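Local coordinates for putative NAD dependent dehydrogenase (Micromonospora echinospora, PDB 6NOR), which binds NAD and probably acts as an oxidoreductase in the biosynthesis of the antibiotic gentamicin, at residues A[28-33]-A[87-92]; A[51-56]-A[72-77]. One frame throughout, in Å; residues are numbered along the deposited sequence.

In the fold
Strand 25-30 opens the chain's Rossmann fold and runs into the glycine turn at residues 31-33; after helix 34-44 the chain re-enters the sheet in strand 49-55, parallel to the first. Helix 59-69 then carries it over to strand 72-74, where interaction 2 closes a short loop at an outermost strand of the parallel sheet. Only after helix 77-81 does strand 86-91 come in on the far side of strand 25-30 and close the longer loop of interaction 1, so interaction 2 is nested inside it. Their centres lie about 8 Å apart. Strands 25-30 and 49-55 are sheet neighbours that join the two contacts, and both contacts reach NAD; Asp-56 OD2 accepts a hydrogen bond from Gly-32 N.

Interaction 1: A[28-33]-A[87-92]; sequences AVVGGG and RFVVVA. With NAD (nicotinamide-adenine-dinucleotide), chain G.
Val-30 and Val-89 meet through one methyl each, CG2 of the first lying 3.6 Å from CG1 of the second as the two side chains cross at a slant. Val-30 CG1, anti to the backbone N (chi1 -174°), meets the adenine, 3.7 Å from NAD C2A, while CG2 is left to turn to Val-89. Behind this pair the parallel strands are laced by four backbone hydrogen bonds: Ala-28 N to Phe-88 O, Val-90 N to Ala-28 O, Val-30 N to Val-90 O and Ala-92 N to Val-30 O, the last at 2.8 Å. This is the close-packed, buried part. Helix 98-107 packs on the face carrying Val-30, Val-89 and Val-91, and helix 34-44 on that of Val-90.

Past Val-30 the contact loosens as the first strand of the Rossmann fold gives way to its glycine turn. Gly-31 still reaches across, its CA 3.6 Å from Ala-92 O; a CB there would collide with that oxygen. Gly-32 and Gly-33 are partly exposed and have parted from the other segment, but Gly-33 CA comes within 3.4 Å of NAD O5B, where a side chain would clash. A water fills in at this mouth, 2.9 Å from Ala-92 O and 2.8 Å from NAD O1N, with a weak bond from Gly-33 N.

A valine methyl thus meets the adenine, whereas bare glycine backbone and a water meet the ribose and phosphates, consistent with a GxGxxG turn that lets the dinucleotide come close to the main chain.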
loop_
_atom_site.group_PDB
_atom_site.type_symbol
_atom_site.label_atom_id
_atom_site.label_comp_id
_atom_site.label_asym_id
_atom_site.label_seq_id
_atom_site.Cartn_x
_atom_site.Cartn_y
_atom_site.Cartn_z
ATOM N N ALA A 28 -22.223 36.161 -8.019
ATOM C CA ALA A 28 -21.274 36.929 -7.209
ATOM C C ALA A 28 -20.526 36.011 -6.250
ATOM O O ALA A 28 -21.092 35.078 -5.695
ATOM C CB ALA A 28 -21.975 38.026 -6.440
ATOM N N VAL A 29 -19.247 36.282 -6.062
ATOM C CA VAL A 29 -18.445 35.550 -5.105
ATOM C C VAL A 29 -18.048 36.502 -3.994
ATOM O O VAL A 29 -17.497 37.550 -4.257
ATOM C CB VAL A 29 -17.195 34.931 -5.757
ATOM C CG1 VAL A 29 -16.252 34.373 -4.707
ATOM C CG2 VAL A 29 -17.596 33.841 -6.721
ATOM N N VAL A 30 -18.354 36.131 -2.757
ATOM C CA VAL A 30 -18.068 36.965 -1.604
ATOM C C VAL A 30 -16.961 36.305 -0.814
ATOM O O VAL A 30 -17.112 35.188 -0.338
ATOM C CB VAL A 30 -19.288 37.148 -0.701
ATOM C CG1 VAL A 30 -18.982 38.160 0.416
ATOM C CG2 VAL A 30 -20.514 37.558 -1.519
ATOM N N GLY A 31 -15.849 37.004 -0.664
ATOM C CA GLY A 31 -14.662 36.399 -0.108
ATOM C C GLY A 31 -13.813 35.896 -1.250
ATOM O O GLY A 31 -14.094 34.843 -1.807
ATOM N N GLY A 32 -12.787 36.654 -1.614
ATOM C CA GLY A 32 -11.926 36.290 -2.727
ATOM C C GLY A 32 -10.640 35.643 -2.259
ATOM O O GLY A 32 -9.568 35.814 -2.850
ATOM N N GLY A 33 -10.736 34.904 -1.164
ATOM C CA GLY A 33 -9.575 34.219 -0.636
ATOM C C GLY A 33 -9.397 32.861 -1.286
ATOM O O GLY A 33 -9.801 32.640 -2.417
ATOM N N ARG A 87 -28.016 36.198 -9.645
ATOM C CA ARG A 87 -29.091 35.358 -9.133
ATOM C C ARG A 87 -28.546 34.319 -8.156
ATOM O O ARG A 87 -29.299 33.584 -7.512
ATOM C CB ARG A 87 -29.817 34.666 -10.286
ATOM C CG ARG A 87 -30.835 35.558 -11.014
ATOM C CD ARG A 87 -31.365 34.840 -12.248
ATOM N NE ARG A 87 -32.041 33.585 -11.920
ATOM C CZ ARG A 87 -32.101 32.535 -12.736
ATOM N NH1 ARG A 87 -31.516 32.586 -13.930
ATOM N NH2 ARG A 87 -32.735 31.430 -12.353
ATOM N N PHE A 88 -27.227 34.267 -8.053
ATOM C CA PHE A 88 -26.578 33.224 -7.309
ATOM C C PHE A 88 -25.322 33.773 -6.658
ATOM O O PHE A 88 -24.467 34.346 -7.314
ATOM C CB PHE A 88 -26.265 32.048 -8.233
ATOM C CG PHE A 88 -25.461 30.949 -7.592
ATOM C CD1 PHE A 88 -25.885 30.348 -6.427
ATOM C CD2 PHE A 88 -24.279 30.519 -8.169
ATOM C CE1 PHE A 88 -25.148 29.331 -5.840
ATOM C CE2 PHE A 88 -23.530 29.496 -7.595
ATOM C CZ PHE A 88 -23.969 28.899 -6.425
ATOM N N VAL A 89 -25.232 33.610 -5.350
ATOM C CA VAL A 89 -24.123 34.152 -4.596
ATOM C C VAL A 89 -23.407 33.046 -3.827
ATOM O O VAL A 89 -24.037 32.232 -3.163
ATOM C CB VAL A 89 -24.597 35.234 -3.611
ATOM C CG1 VAL A 89 -23.410 35.848 -2.886
ATOM C CG2 VAL A 89 -25.414 36.295 -4.341
ATOM N N VAL A 90 -22.088 33.013 -3.964
ATOM C CA VAL A 90 -21.220 32.125 -3.220
ATOM C C VAL A 90 -20.590 32.890 -2.062
ATOM O O VAL A 90 -19.952 33.928 -2.266
ATOM C CB VAL A 90 -20.103 31.533 -4.109
ATOM C CG1 VAL A 90 -19.149 30.676 -3.267
ATOM C CG2 VAL A 90 -20.695 30.690 -5.190
ATOM N N VAL A 91 -20.778 32.375 -0.852
ATOM C CA VAL A 91 -20.231 32.997 0.348
ATOM C C VAL A 91 -19.066 32.199 0.937
ATOM O O VAL A 91 -19.247 31.142 1.526
ATOM C CB VAL A 91 -21.309 33.176 1.409
ATOM C CG1 VAL A 91 -20.726 33.804 2.651
ATOM C CG2 VAL A 91 -22.415 34.040 0.871
ATOM N N ALA A 92 -17.864 32.723 0.759
ATOM C CA ALA A 92 -16.656 32.052 1.201
ATOM C C ALA A 92 -15.853 32.996 2.067
ATOM O O ALA A 92 -14.729 33.345 1.749
ATOM C CB ALA A 92 -15.824 31.577 -0.009
HETATM P PA NAD G . -9.396 33.076 3.475
HETATM O O1A NAD G . -8.830 33.779 4.732
HETATM O O2A NAD G . -8.351 32.564 2.558
HETATM O O5B NAD G . -10.297 34.087 2.683
HETATM C C5B NAD G . -11.286 34.815 3.388
HETATM C C4B NAD G . -11.651 36.017 2.478
HETATM O O4B NAD G . -12.744 36.596 2.883
HETATM C C3B NAD G . -10.563 37.062 2.587
HETATM O O3B NAD G . -10.227 37.457 1.325
HETATM C C2B NAD G . -11.227 38.223 3.377
HETATM O O2B NAD G . -10.624 39.494 2.937
HETATM C C1B NAD G . -12.432 38.153 2.980
HETATM N N9A NAD G . -13.391 38.692 3.927
HETATM C C8A NAD G . -13.365 38.713 5.274
HETATM N N7A NAD G . -14.517 39.285 5.701
HETATM C C5A NAD G . -15.241 39.614 4.629
HETATM C C6A NAD G . -16.455 40.220 4.493
HETATM N N6A NAD G . -17.286 40.660 5.499
HETATM N N1A NAD G . -16.968 40.422 3.288
HETATM C C2A NAD G . -16.277 40.054 2.181
HETATM N N3A NAD G . -15.066 39.461 2.317
HETATM C C4A NAD G . -14.552 39.237 3.531
HETATM O O3 NAD G . -10.305 31.921 3.975
HETATM P PN NAD G . -10.801 30.643 3.164
HETATM O O1N NAD G . -11.111 30.904 1.727
HETATM O O2N NAD G . -9.782 29.525 3.308
HETATM O O5D NAD G . -12.136 30.196 3.873
HETATM C C5D NAD G . -13.355 30.864 3.612
HETATM C C4D NAD G . -14.528 29.905 3.899
HETATM O O4D NAD G . -14.453 28.805 3.206
HETATM C C3D NAD G . -14.499 29.448 5.389
HETATM O O3D NAD G . -15.730 29.411 5.842
HETATM C C2D NAD G . -13.839 28.053 5.335
HETATM O O2D NAD G . -14.281 27.249 6.509
HETATM C C1D NAD G . -14.268 27.558 4.209
HETATM N N1N NAD G . -13.355 26.613 3.638
HETATM C C2N NAD G . -13.872 25.467 3.045
HETATM C C3N NAD G . -13.030 24.511 2.472
HETATM C C7N NAD G . -13.682 23.261 1.857
HETATM O O7N NAD G . -13.014 22.388 1.442
HETATM N N7N NAD G . -15.100 23.160 1.826
HETATM C C4N NAD G . -11.663 24.665 2.485
HETATM C C5N NAD G . -11.136 25.818 3.070
HETATM C C6N NAD G . -11.992 26.792 3.650
HETATM O O HOH W 1 -12.336 32.826 0.133
#

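Interaction 2: A[51-56]-A[72-77]; sequences LRWVVD and RVTTTL. With NAD (nicotinamide-adenine-dinucleotide), chain G.
Trp-53 and Arg-72 lie side by side and point the same way, the arginine running alongside the indole, touching it with CB and again with its outer end. From the arginine backbone outward, Arg-72 CB sits over the six-membered ring of Trp-53, 3.8 Å from its centroid in a CH-pi contact. Arg-72 CG lies 4.1 Å from Arg-52 O, and CD passes near Trp-53 CZ2 and CH2. The chain then bends at chi3 (70°), which brings NE and CZ up to the ring's outer corner, Trp-53 CH2 lying 3.5 Å from Arg-72 CZ, over one face of the guanidinium, with the two planes 35° apart. At the tip NH1 meets Trp-53 CH2, and NH2 meets Trp-53 CZ2 and a water that links it, weakly on the other side, to Arg-52 NH2.

Underneath, strands 49-55 and 72-74 run parallel, joined through helix 59-69 as a beta-alpha-beta unit of the Rossmann fold. Four backbone bonds pair them, from Arg-72 N to Arg-52 O up to Asp-56 N to Thr-74 O.

Thr-74 CG2 touches both Trp-53 CE3, at 3.6 Å, and Val-55 CG2. Its OG1, anti to the backbone N (chi1 178°), accepts from Thr-76 N in an ST turn and is also hydrogen-bonded to Glu-79 OE2. An alanine at Trp-53 is likely to open a gap beside Thr-74, leave the Arg-72 guanidinium free to swing and cost Asp-83 its bond from the indole NE1. Just past the end of strand 49-55, Asp-56 grips the adenine ribose: NAD O2B donates to OD1 at 2.6 Å and NAD O3B to OD2 at 2.7 Å.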
loop_
_atom_site.group_PDB
_atom_site.type_symbol
_atom_site.label_atom_id
_atom_site.label_comp_id
_atom_site.label_asym_id
_atom_site.label_seq_id
_atom_site.Cartn_x
_atom_site.Cartn_y
_atom_site.Cartn_z
ATOM N N LEU A 51 -19.656 34.978 -14.089
ATOM C CA LEU A 51 -19.095 35.564 -12.866
ATOM C C LEU A 51 -19.047 37.066 -13.002
ATOM O O LEU A 51 -18.193 37.607 -13.689
ATOM C CB LEU A 51 -17.687 35.022 -12.562
ATOM C CG LEU A 51 -17.041 35.651 -11.312
ATOM C CD1 LEU A 51 -17.863 35.400 -10.058
ATOM C CD2 LEU A 51 -15.607 35.211 -11.093
ATOM N N ARG A 52 -19.967 37.745 -12.337
ATOM C CA ARG A 52 -20.096 39.191 -12.493
ATOM C C ARG A 52 -19.348 39.985 -11.428
ATOM O O ARG A 52 -18.749 41.021 -11.720
ATOM C CB ARG A 52 -21.569 39.568 -12.499
ATOM C CG ARG A 52 -22.320 38.848 -13.596
ATOM C CD ARG A 52 -23.753 39.324 -13.695
ATOM N NE ARG A 52 -23.856 40.763 -13.922
ATOM C CZ ARG A 52 -23.834 41.335 -15.121
ATOM N NH1 ARG A 52 -23.709 40.587 -16.208
ATOM N NH2 ARG A 52 -23.931 42.657 -15.233
ATOM N N TRP A 53 -19.356 39.483 -10.198
ATOM C CA TRP A 53 -18.771 40.222 -9.090
ATOM C C TRP A 53 -17.919 39.347 -8.184
ATOM O O TRP A 53 -18.267 38.205 -7.913
ATOM C CB TRP A 53 -19.870 40.880 -8.258
ATOM C CG TRP A 53 -20.654 41.958 -8.945
ATOM C CD1 TRP A 53 -21.795 41.798 -9.655
ATOM C CD2 TRP A 53 -20.363 43.363 -8.960
ATOM N NE1 TRP A 53 -22.237 43.009 -10.121
ATOM C CE2 TRP A 53 -21.371 43.987 -9.712
ATOM C CE3 TRP A 53 -19.339 44.149 -8.421
ATOM C CZ2 TRP A 53 -21.403 45.369 -9.932
ATOM C CZ3 TRP A 53 -19.371 45.529 -8.634
ATOM C CH2 TRP A 53 -20.398 46.120 -9.383
ATOM N N VAL A 54 -16.797 39.908 -7.754
ATOM C CA VAL A 54 -16.057 39.481 -6.589
ATOM C C VAL A 54 -16.256 40.552 -5.519
ATOM O O VAL A 54 -15.981 41.725 -5.757
ATOM C CB VAL A 54 -14.557 39.305 -6.885
ATOM C CG1 VAL A 54 -13.810 38.913 -5.636
ATOM C CG2 VAL A 54 -14.348 38.258 -7.934
ATOM N N VAL A 55 -16.788 40.154 -4.366
ATOM C CA VAL A 55 -16.937 41.036 -3.211
ATOM C C VAL A 55 -15.905 40.654 -2.174
ATOM O O VAL A 55 -15.798 39.479 -1.827
ATOM C CB VAL A 55 -18.339 40.938 -2.583
ATOM C CG1 VAL A 55 -18.490 41.959 -1.425
ATOM C CG2 VAL A 55 -19.423 41.163 -3.634
ATOM N N ASP A 56 -15.129 41.621 -1.694
ATOM C CA ASP A 56 -14.119 41.356 -0.663
ATOM C C ASP A 56 -13.833 42.630 0.101
ATOM O O ASP A 56 -13.811 43.703 -0.483
ATOM C CB ASP A 56 -12.820 40.804 -1.258
ATOM C CG ASP A 56 -12.004 39.961 -0.243
ATOM O OD1 ASP A 56 -11.444 40.527 0.719
ATOM O OD2 ASP A 56 -11.908 38.725 -0.414
ATOM N N ARG A 72 -16.248 42.201 -12.143
ATOM C CA ARG A 72 -16.107 43.477 -11.428
ATOM C C ARG A 72 -15.762 43.244 -9.958
ATOM O O ARG A 72 -16.078 42.204 -9.392
ATOM C CB ARG A 72 -17.386 44.304 -11.547
ATOM C CG ARG A 72 -17.636 44.739 -12.994
ATOM C CD ARG A 72 -18.931 45.482 -13.165
ATOM N NE ARG A 72 -18.876 46.802 -12.555
ATOM C CZ ARG A 72 -19.922 47.615 -12.490
ATOM N NH1 ARG A 72 -19.813 48.805 -11.923
ATOM N NH2 ARG A 72 -21.075 47.226 -13.009
ATOM N N VAL A 73 -15.112 44.215 -9.338
ATOM C CA VAL A 73 -14.732 44.068 -7.949
ATOM C C VAL A 73 -15.394 45.145 -7.106
ATOM O O VAL A 73 -15.543 46.276 -7.549
ATOM C CB VAL A 73 -13.206 44.120 -7.788
ATOM C CG1 VAL A 73 -12.630 45.297 -8.539
ATOM C CG2 VAL A 73 -12.814 44.159 -6.325
ATOM N N THR A 74 -15.819 44.777 -5.900
ATOM C CA THR A 74 -16.389 45.734 -4.962
ATOM C C THR A 74 -16.087 45.332 -3.519
ATOM O O THR A 74 -15.709 44.202 -3.249
ATOM C CB THR A 74 -17.907 45.865 -5.126
ATOM O OG1 THR A 74 -18.411 46.776 -4.143
ATOM C CG2 THR A 74 -18.580 44.528 -4.920
ATOM N N THR A 75 -16.260 46.277 -2.605
ATOM C CA THR A 75 -16.054 46.023 -1.195
ATOM C C THR A 75 -17.392 46.039 -0.493
ATOM O O THR A 75 -17.483 45.790 0.697
ATOM C CB THR A 75 -15.112 47.059 -0.559
ATOM O OG1 THR A 75 -15.623 48.369 -0.800
ATOM C CG2 THR A 75 -13.735 46.965 -1.168
ATOM N N THR A 76 -18.440 46.299 -1.252
ATOM C CA THR A 76 -19.785 46.425 -0.713
ATOM C C THR A 76 -20.692 45.370 -1.301
ATOM O O THR A 76 -20.984 45.400 -2.488
ATOM C CB THR A 76 -20.399 47.811 -1.030
ATOM O OG1 THR A 76 -19.471 48.844 -0.697
ATOM C CG2 THR A 76 -21.689 48.018 -0.274
ATOM N N LEU A 77 -21.160 44.458 -0.465
ATOM C CA LEU A 77 -22.100 43.436 -0.893
ATOM C C LEU A 77 -23.314 44.038 -1.605
ATOM O O LEU A 77 -23.876 43.437 -2.512
ATOM C CB LEU A 77 -22.545 42.594 0.313
ATOM C CG LEU A 77 -23.535 41.481 -0.018
ATOM C CD1 LEU A 77 -22.893 40.487 -0.972
ATOM C CD2 LEU A 77 -24.032 40.776 1.235
HETATM P PA NAD G . -9.396 33.076 3.475
HETATM O O1A NAD G . -8.830 33.779 4.732
HETATM O O2A NAD G . -8.351 32.564 2.558
HETATM O O5B NAD G . -10.297 34.087 2.683
HETATM C C5B NAD G . -11.286 34.815 3.388
HETATM C C4B NAD G . -11.651 36.017 2.478
HETATM O O4B NAD G . -12.744 36.596 2.883
HETATM C C3B NAD G . -10.563 37.062 2.587
HETATM O O3B NAD G . -10.227 37.457 1.325
HETATM C C2B NAD G . -11.227 38.223 3.377
HETATM O O2B NAD G . -10.624 39.494 2.937
HETATM C C1B NAD G . -12.432 38.153 2.980
HETATM N N9A NAD G . -13.391 38.692 3.927
HETATM C C8A NAD G . -13.365 38.713 5.274
HETATM N N7A NAD G . -14.517 39.285 5.701
HETATM C C5A NAD G . -15.241 39.614 4.629
HETATM C C6A NAD G . -16.455 40.220 4.493
HETATM N N6A NAD G . -17.286 40.660 5.499
HETATM N N1A NAD G . -16.968 40.422 3.288
HETATM C C2A NAD G . -16.277 40.054 2.181
HETATM N N3A NAD G . -15.066 39.461 2.317
HETATM C C4A NAD G . -14.552 39.237 3.531
HETATM O O3 NAD G . -10.305 31.921 3.975
HETATM P PN NAD G . -10.801 30.643 3.164
HETATM O O1N NAD G . -11.111 30.904 1.727
HETATM O O2N NAD G . -9.782 29.525 3.308
HETATM O O5D NAD G . -12.136 30.196 3.873
HETATM C C5D NAD G . -13.355 30.864 3.612
HETATM C C4D NAD G . -14.528 29.905 3.899
HETATM O O4D NAD G . -14.453 28.805 3.206
HETATM C C3D NAD G . -14.499 29.448 5.389
HETATM O O3D NAD G . -15.730 29.411 5.842
HETATM C C2D NAD G . -13.839 28.053 5.335
HETATM O O2D NAD G . -14.281 27.249 6.509
HETATM C C1D NAD G . -14.268 27.558 4.209
HETATM N N1N NAD G . -13.355 26.613 3.638
HETATM C C2N NAD G . -13.872 25.467 3.045
HETATM C C3N NAD G . -13.030 24.511 2.472
HETATM C C7N NAD G . -13.682 23.261 1.857
HETATM O O7N NAD G . -13.014 22.388 1.442
HETATM N N7N NAD G . -15.100 23.160 1.826
HETATM C C4N NAD G . -11.663 24.665 2.485
HETATM C C5N NAD G . -11.136 25.818 3.070
HETATM C C6N NAD G . -11.992 26.792 3.650
HETATM O O HOH W 2 -22.176 44.353 -13.786
#